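Local coordinates for type IV secretion protein Dot (PDB 6KS5) that acts as a deubiquitinase of Legionella pneumophila that regulates the association of polyubiquitin chains with the bacterial phagosome, at residues A[23-28]-A[97-102]; A[29-34]-A[107-112]. All blocks are in the same frame, centred on the assembly; numbering follows the deposited sequence.

Contact 1 (A[23-28]-A[97-102]); sequences SGAFDN and KSLILG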
ATOM      1  N   SER A  23      11.407   5.443  -6.235  1.00 88.74           N
ATOM      2  CA  SER A  23      11.334   6.360  -5.102  1.00 88.00           C
ATOM      3  C   SER A  23      10.365   5.864  -4.035  1.00 85.55           C
ATOM      4  O   SER A  23       9.266   5.390  -4.337  1.00 85.30           O
ATOM      5  CB  SER A  23      10.908   7.752  -5.568  1.00 88.30           C
ATOM      6  OG  SER A  23      11.122   8.711  -4.546  1.00 87.42           O
ATOM      7  N   GLY A  24      10.785   5.986  -2.779  1.00 89.13           N
ATOM      8  CA  GLY A  24       9.925   5.686  -1.654  1.00 87.40           C
ATOM      9  C   GLY A  24       9.345   6.943  -1.036  1.00 85.86           C
ATOM     10  O   GLY A  24       9.184   7.027   0.185  1.00 82.62           O
ATOM     11  N   ALA A  25       9.049   7.937  -1.870  1.00 86.39           N
ATOM     12  CA  ALA A  25       8.408   9.152  -1.386  1.00 85.58           C
ATOM     13  C   ALA A  25       6.952   8.873  -1.044  1.00 84.58           C
ATOM     14  O   ALA A  25       6.265   8.131  -1.752  1.00 85.49           O
ATOM     15  CB  ALA A  25       8.497  10.263  -2.430  1.00 87.58           C
ATOM     16  N   PHE A  26       6.490   9.462   0.058  1.00 85.88           N
ATOM     17  CA  PHE A  26       5.121   9.303   0.541  1.00 83.45           C
ATOM     18  C   PHE A  26       4.768   7.851   0.835  1.00 83.22           C
ATOM     19  O   PHE A  26       3.591   7.488   0.833  1.00 83.09           O
ATOM     20  CB  PHE A  26       4.113   9.891  -0.449  1.00 83.88           C
ATOM     21  CG  PHE A  26       4.282  11.357  -0.680  1.00 84.61           C
ATOM     22  CD1 PHE A  26       3.631  12.275   0.127  1.00 83.04           C
ATOM     23  CD2 PHE A  26       5.094  11.819  -1.701  1.00 87.39           C
ATOM     24  CE1 PHE A  26       3.779  13.630  -0.086  1.00 84.00           C
ATOM     25  CE2 PHE A  26       5.250  13.172  -1.919  1.00 88.39           C
ATOM     26  CZ  PHE A  26       4.589  14.079  -1.112  1.00 86.76           C
ATOM     27  N   ASP A  27       5.773   7.009   1.072  1.00 86.40           N
ATOM     28  CA  ASP A  27       5.567   5.599   1.402  1.00 86.15           C
ATOM     29  C   ASP A  27       4.696   4.884   0.361  1.00 87.82           C
ATOM     30  O   ASP A  27       3.981   3.933   0.683  1.00 88.49           O
ATOM     31  CB  ASP A  27       4.974   5.447   2.810  1.00 84.07           C
ATOM     32  CG  ASP A  27       5.961   5.840   3.921  1.00 83.55           C
ATOM     33  OD1 ASP A  27       7.134   6.140   3.614  1.00 85.01           O
ATOM     34  OD2 ASP A  27       5.564   5.849   5.108  1.00 82.11           O
ATOM     35  N   ASN A  28       4.754   5.333  -0.897  1.00 79.35           N
ATOM     36  CA  ASN A  28       3.980   4.762  -1.997  1.00 82.52           C
ATOM     37  C   ASN A  28       4.867   3.952  -2.945  1.00 84.02           C
ATOM     38  O   ASN A  28       4.571   3.820  -4.130  1.00 86.03           O
ATOM     39  CB  ASN A  28       3.221   5.871  -2.741  1.00 84.01           C
ATOM     40  CG  ASN A  28       1.956   6.327  -1.999  1.00 82.36           C
ATOM     41  OD1 ASN A  28       1.386   5.566  -1.220  1.00 81.67           O
ATOM     42  ND2 ASN A  28       1.514   7.565  -2.248  1.00 80.59           N
ATOM     43  N   LYS A  97       4.710  11.150 -13.321  1.00 88.33           N
ATOM     44  CA  LYS A  97       3.407  10.522 -13.500  1.00 87.52           C
ATOM     45  C   LYS A  97       3.159   9.436 -12.458  1.00 87.55           C
ATOM     46  O   LYS A  97       2.043   9.311 -11.937  1.00 86.38           O
ATOM     47  CB  LYS A  97       3.295   9.952 -14.913  1.00 93.69           C
ATOM     48  N   SER A  98       4.181   8.638 -12.143  1.00 87.37           N
ATOM     49  CA  SER A  98       3.998   7.566 -11.173  1.00 86.50           C
ATOM     50  C   SER A  98       3.766   8.113  -9.770  1.00 84.50           C
ATOM     51  O   SER A  98       2.985   7.541  -9.004  1.00 84.06           O
ATOM     52  CB  SER A  98       5.207   6.632 -11.184  1.00 86.55           C
ATOM     53  OG  SER A  98       6.369   7.289 -10.715  1.00 86.23           O
ATOM     54  N   LEU A  99       4.412   9.226  -9.426  1.00 88.63           N
ATOM     55  CA  LEU A  99       4.237   9.789  -8.092  1.00 86.32           C
ATOM     56  C   LEU A  99       2.813  10.298  -7.890  1.00 85.77           C
ATOM     57  O   LEU A  99       2.242  10.151  -6.804  1.00 84.05           O
ATOM     58  CB  LEU A  99       5.259  10.900  -7.868  1.00 86.79           C
ATOM     59  CG  LEU A  99       5.170  11.679  -6.561  1.00 84.86           C
ATOM     60  CD1 LEU A  99       6.033  11.023  -5.504  1.00 84.16           C
ATOM     61  CD2 LEU A  99       5.595  13.114  -6.780  1.00 84.49           C
ATOM     62  N   ILE A 100       2.211  10.881  -8.929  1.00 86.13           N
ATOM     63  CA  ILE A 100       0.815  11.290  -8.826  1.00 84.93           C
ATOM     64  C   ILE A 100      -0.094  10.070  -8.752  1.00 84.70           C
ATOM     65  O   ILE A 100      -1.010  10.010  -7.924  1.00 84.14           O
ATOM     66  CB  ILE A 100       0.445  12.213 -10.001  1.00 86.24           C
ATOM     67  CG1 ILE A 100       1.038  13.608  -9.779  1.00 85.84           C
ATOM     68  CG2 ILE A 100      -1.067  12.301 -10.159  1.00 85.13           C
ATOM     69  CD1 ILE A 100       1.478  14.300 -11.048  1.00 87.54           C
ATOM     70  N   LEU A 101       0.155   9.068  -9.598  1.00 83.62           N
ATOM     71  CA  LEU A 101      -0.660   7.858  -9.573  1.00 84.08           C
ATOM     72  C   LEU A 101      -0.503   7.094  -8.265  1.00 83.15           C
ATOM     73  O   LEU A 101      -1.415   6.361  -7.863  1.00 84.02           O
ATOM     74  CB  LEU A 101      -0.299   6.961 -10.755  1.00 85.52           C
ATOM     75  CG  LEU A 101      -0.797   7.450 -12.113  1.00 86.62           C
ATOM     76  CD1 LEU A 101      -0.429   6.468 -13.208  1.00 88.93           C
ATOM     77  CD2 LEU A 101      -2.296   7.669 -12.074  1.00 86.87           C
ATOM     78  N   GLY A 102       0.638   7.246  -7.592  1.00 84.80           N
ATOM     79  CA  GLY A 102       0.803   6.613  -6.297  1.00 84.42           C
ATOM     80  C   GLY A 102      -0.226   7.087  -5.291  1.00 82.38           C
ATOM     81  O   GLY A 102      -0.723   6.302  -4.481  1.00 81.91           O
TER
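The Phe26 ring meets Leu99 obliquely, with Phe26 CD2 4.0 Å from Leu99 CD1. The two side chains cross at about a right angle. Phe103 packs against the same ring edge-to-face, and Pro326 and Phe327 of helix 326-334 also touch it. The second flat group, the Asn28 amide, lies by the backbone carbonyl of Gly102. Here the loop before helix 29-40 packs on helix 95-112. The Asp-Asn-Cys sequence leading into helix 29-40 is consistent with the cysteine-bearing helix of an OTU-like, papain-type fold.

Leu99 carries the apolar part. Its CG is anti to the backbone N (chi1 176°), which carries the CD1 methyl over to the loop. One methyl serves two partners, since Leu99 CD1 is also 4.0 Å from Ala25 CB. The loop bends sharply at Phe26 and Asp27, both with left-handed backbone angles, and Asn28 N closes the turn on Ala25 O. Asn28 stands at the N-cap position of helix 29-40, but its side chain makes no capping bond. Its OD1 instead accepts a hydrogen bond from Arg106 NE. The backbones come close here, with Asn28 CA 5.7 Å from Gly102 CA. Asn28 ND2 lies 3.4 Å from Gly102 O, at an angle too poor for a hydrogen bond.

Contact 2 (A[29-34]-A[107-112]); sequences CFFHNF and EWFPTQ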
ATOM      1  N   CYS A  29       5.942   3.376  -2.414  1.00 81.63           N
ATOM      2  CA  CYS A  29       6.975   2.770  -3.246  1.00 84.46           C
ATOM      3  C   CYS A  29       6.420   1.616  -4.085  1.00 85.80           C
ATOM      4  O   CYS A  29       6.798   1.464  -5.253  1.00 86.85           O
ATOM      5  CB  CYS A  29       8.115   2.293  -2.350  1.00 84.27           C
ATOM      6  SG  CYS A  29       9.366   1.298  -3.176  1.00 86.42           S
ATOM      7  N   PHE A  30       5.500   0.808  -3.523  1.00 79.05           N
ATOM      8  CA  PHE A  30       4.892  -0.254  -4.305  1.00 80.71           C
ATOM      9  C   PHE A  30       3.941   0.305  -5.348  1.00 83.70           C
ATOM     10  O   PHE A  30       3.892  -0.194  -6.477  1.00 85.69           O
ATOM     11  CB  PHE A  30       4.146  -1.210  -3.410  1.00 79.78           C
ATOM     12  CG  PHE A  30       3.244  -2.121  -4.193  1.00 82.80           C
ATOM     13  CD1 PHE A  30       3.780  -3.212  -4.852  1.00 84.10           C
ATOM     14  CD2 PHE A  30       1.876  -1.897  -4.292  1.00 84.48           C
ATOM     15  CE1 PHE A  30       3.003  -4.055  -5.572  1.00 86.32           C
ATOM     16  CE2 PHE A  30       1.080  -2.739  -5.021  1.00 86.83           C
ATOM     17  CZ  PHE A  30       1.647  -3.824  -5.669  1.00 88.23           C
ATOM     18  N   PHE A  31       3.121   1.285  -4.966  1.00 82.42           N
ATOM     19  CA  PHE A  31       2.216   1.878  -5.934  1.00 83.44           C
ATOM     20  C   PHE A  31       2.991   2.554  -7.052  1.00 83.39           C
ATOM     21  O   PHE A  31       2.559   2.532  -8.211  1.00 84.09           O
ATOM     22  CB  PHE A  31       1.284   2.860  -5.240  1.00 83.02           C
ATOM     23  CG  PHE A  31       0.336   2.216  -4.289  1.00 83.11           C
ATOM     24  CD1 PHE A  31      -0.530   1.224  -4.717  1.00 85.53           C
ATOM     25  CD2 PHE A  31       0.314   2.597  -2.960  1.00 80.88           C
ATOM     26  CE1 PHE A  31      -1.412   0.630  -3.831  1.00 86.24           C
ATOM     27  CE2 PHE A  31      -0.560   2.009  -2.069  1.00 81.24           C
ATOM     28  CZ  PHE A  31      -1.426   1.026  -2.503  1.00 84.33           C
ATOM     29  N   HIS A  32       4.153   3.128  -6.735  1.00 84.57           N
ATOM     30  CA  HIS A  32       5.006   3.658  -7.789  1.00 85.87           C
ATOM     31  C   HIS A  32       5.472   2.541  -8.716  1.00 86.82           C
ATOM     32  O   HIS A  32       5.502   2.718  -9.937  1.00 87.61           O
ATOM     33  CB  HIS A  32       6.194   4.404  -7.182  1.00 84.67           C
ATOM     34  CG  HIS A  32       5.812   5.607  -6.376  1.00 83.17           C
ATOM     35  ND1 HIS A  32       6.652   6.172  -5.438  1.00 82.25           N
ATOM     36  CD2 HIS A  32       4.681   6.351  -6.360  1.00 82.71           C
ATOM     37  CE1 HIS A  32       6.054   7.210  -4.880  1.00 81.24           C
ATOM     38  NE2 HIS A  32       4.856   7.340  -5.421  1.00 81.78           N
ATOM     39  N   ASN A  33       5.823   1.377  -8.153  1.00 84.62           N
ATOM     40  CA  ASN A  33       6.154   0.210  -8.973  1.00 85.55           C
ATOM     41  C   ASN A  33       4.977  -0.197  -9.854  1.00 87.71           C
ATOM     42  O   ASN A  33       5.136  -0.441 -11.056  1.00 89.33           O
ATOM     43  CB  ASN A  33       6.568  -0.965  -8.083  1.00 84.57           C
ATOM     44  CG  ASN A  33       8.021  -0.903  -7.657  1.00 84.48           C
ATOM     45  OD1 ASN A  33       8.839  -1.706  -8.099  1.00 83.25           O
ATOM     46  ND2 ASN A  33       8.341   0.030  -6.769  1.00 84.10           N
ATOM     47  N   PHE A  34       3.785  -0.302  -9.261  1.00 84.50           N
ATOM     48  CA  PHE A  34       2.606  -0.636 -10.051  1.00 85.71           C
ATOM     49  C   PHE A  34       2.288   0.454 -11.062  1.00 87.08           C
ATOM     50  O   PHE A  34       1.818   0.159 -12.167  1.00 88.53           O
ATOM     51  CB  PHE A  34       1.404  -0.867  -9.136  1.00 84.77           C
ATOM     52  CG  PHE A  34       0.189  -1.380  -9.852  1.00 87.03           C
ATOM     53  CD1 PHE A  34       0.276  -2.489 -10.674  1.00 88.42           C
ATOM     54  CD2 PHE A  34      -1.042  -0.755  -9.700  1.00 86.37           C
ATOM     55  CE1 PHE A  34      -0.835  -2.969 -11.335  1.00 90.73           C
ATOM     56  CE2 PHE A  34      -2.161  -1.230 -10.359  1.00 88.41           C
ATOM     57  CZ  PHE A  34      -2.055  -2.340 -11.179  1.00 91.06           C
ATOM     58  N   GLU A 107      -5.542   5.238  -2.379  1.00 85.37           N
ATOM     59  CA  GLU A 107      -6.917   5.372  -1.932  1.00 83.63           C
ATOM     60  C   GLU A 107      -7.911   4.650  -2.831  1.00 86.21           C
ATOM     61  O   GLU A 107      -9.046   4.423  -2.409  1.00 87.26           O
ATOM     62  CB  GLU A 107      -7.297   6.854  -1.831  1.00 79.68           C
ATOM     63  CG  GLU A 107      -6.279   7.696  -1.065  1.00 77.19           C
ATOM     64  CD  GLU A 107      -6.831   9.043  -0.606  1.00 75.15           C
ATOM     65  OE1 GLU A 107      -8.043   9.290  -0.778  1.00 75.48           O
ATOM     66  OE2 GLU A 107      -6.050   9.855  -0.062  1.00 73.72           O
ATOM     67  N   TRP A 108      -7.515   4.268  -4.043  1.00 80.31           N
ATOM     68  CA  TRP A 108      -8.444   3.593  -4.944  1.00 82.68           C
ATOM     69  C   TRP A 108      -8.644   2.134  -4.551  1.00 86.34           C
ATOM     70  O   TRP A 108      -9.784   1.665  -4.441  1.00 88.10           O
ATOM     71  CB  TRP A 108      -7.939   3.690  -6.385  1.00 83.04           C
ATOM     72  CG  TRP A 108      -8.844   3.052  -7.388  1.00 84.16           C
ATOM     73  CD1 TRP A 108      -9.888   3.638  -8.036  1.00 82.74           C
ATOM     74  CD2 TRP A 108      -8.784   1.701  -7.863  1.00 86.87           C
ATOM     75  NE1 TRP A 108     -10.485   2.738  -8.888  1.00 85.29           N
ATOM     76  CE2 TRP A 108      -9.827   1.541  -8.799  1.00 87.90           C
ATOM     77  CE3 TRP A 108      -7.955   0.612  -7.587  1.00 89.94           C
ATOM     78  CZ2 TRP A 108     -10.061   0.337  -9.458  1.00 90.23           C
ATOM     79  CZ3 TRP A 108      -8.188  -0.583  -8.246  1.00 92.55           C
ATOM     80  CH2 TRP A 108      -9.233  -0.710  -9.169  1.00 92.71           C
ATOM     81  N   PHE A 109      -7.547   1.404  -4.346  1.00 79.48           N
ATOM     82  CA  PHE A 109      -7.632  -0.015  -4.003  1.00 81.70           C
ATOM     83  C   PHE A 109      -8.515  -0.293  -2.793  1.00 80.62           C
ATOM     84  O   PHE A 109      -9.359  -1.199  -2.879  1.00 82.74           O
ATOM     85  CB  PHE A 109      -6.219  -0.580  -3.792  1.00 81.21           C
ATOM     86  CG  PHE A 109      -5.568  -1.062  -5.050  1.00 83.49           C
ATOM     87  CD1 PHE A 109      -5.942  -2.268  -5.620  1.00 86.71           C
ATOM     88  CD2 PHE A 109      -4.579  -0.311  -5.666  1.00 81.97           C
ATOM     89  CE1 PHE A 109      -5.342  -2.719  -6.784  1.00 88.36           C
ATOM     90  CE2 PHE A 109      -3.974  -0.752  -6.830  1.00 82.81           C
ATOM     91  CZ  PHE A 109      -4.354  -1.959  -7.390  1.00 86.95           C
ATOM     92  N   PRO A 110      -8.398   0.423  -1.665  1.00 79.78           N
ATOM     93  CA  PRO A 110      -9.282   0.106  -0.530  1.00 79.74           C
ATOM     94  C   PRO A 110     -10.760   0.288  -0.837  1.00 81.00           C
ATOM     95  O   PRO A 110     -11.572  -0.539  -0.402  1.00 82.15           O
ATOM     96  CB  PRO A 110      -8.793   1.063   0.567  1.00 78.04           C
ATOM     97  CG  PRO A 110      -7.372   1.316   0.218  1.00 77.18           C
ATOM     98  CD  PRO A 110      -7.370   1.405  -1.277  1.00 78.21           C
ATOM     99  N   THR A 111     -11.141   1.330  -1.585  1.00 83.04           N
ATOM    100  CA  THR A 111     -12.544   1.460  -1.968  1.00 83.88           C
ATOM    101  C   THR A 111     -13.008   0.332  -2.876  1.00 87.71           C
ATOM    102  O   THR A 111     -14.218   0.148  -3.035  1.00 87.72           O
ATOM    103  CB  THR A 111     -12.820   2.790  -2.674  1.00 81.60           C
ATOM    104  OG1 THR A 111     -12.427   2.690  -4.050  1.00 83.24           O
ATOM    105  CG2 THR A 111     -12.078   3.929  -2.013  1.00 77.68           C
ATOM    106  N   GLN A 112     -12.090  -0.424  -3.469  1.00 79.28           N
ATOM    107  CA  GLN A 112     -12.482  -1.548  -4.301  1.00 83.27           C
ATOM    108  C   GLN A 112     -12.591  -2.848  -3.520  1.00 87.32           C
ATOM    109  O   GLN A 112     -13.116  -3.829  -4.057  1.00 90.70           O
ATOM    110  CB  GLN A 112     -11.496  -1.720  -5.463  1.00 86.32           C
TER
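Phe109 reaches from helix 95-112 to two rings of helix 29-40, Phe31 and Phe34. Phe31 and Phe109 lie alongside each other, running antiparallel from their two helices, with Phe31 CE1 3.8 Å from Phe109 CD2. Phe34 comes to the edge of the Phe109 ring, where Phe34 CE2 is 3.8 Å from Phe109 CZ. The ring planes of that pair are inclined at 56°, and their centroids are 5.9 Å apart. Phe34 has CG anti to its N (chi1 -173°), while Phe31 has CG beside its N (chi1 -67°); the CB bonds of both residues point toward helix 95-112.

This is a buried aromatic join between two helices. Cys29, in the first turn of its helix, touches His270. That placement is consistent with the Cys-His arrangement of papain-type peptidases. Asn33 ND2 and Asn33 N both bond Cys29 O, from opposite faces of the carbonyl plane.

On the other helix, Pro110 has no N-H to give, and the helix kinks there. Met228 and Met229 of helix 222-231 also touch Phe109. Trp108 covers one face of Phe109, its CE3 3.8 Å above the ring centre.

How the contacts relate
From the N terminus, the chain leaves strand 20-21 and enters the loop 23-28, the first side of contact 1. Helix 29-40 follows at once and supplies the first side of contact 2. Both partners lie on helix 95-112. Contact 1 closes over 68 intervening residues and contact 2 over 72. The segments alternate along the chain, so the two closures cross. Together they hold the loop and the helix after it to successive parts of one long helix. The centres of contacts 1 and 2 are about 10 Å apart. His32 joins them: its ND1 probably bonds Ser23 O, and its ring packs near Ser98 and Leu99.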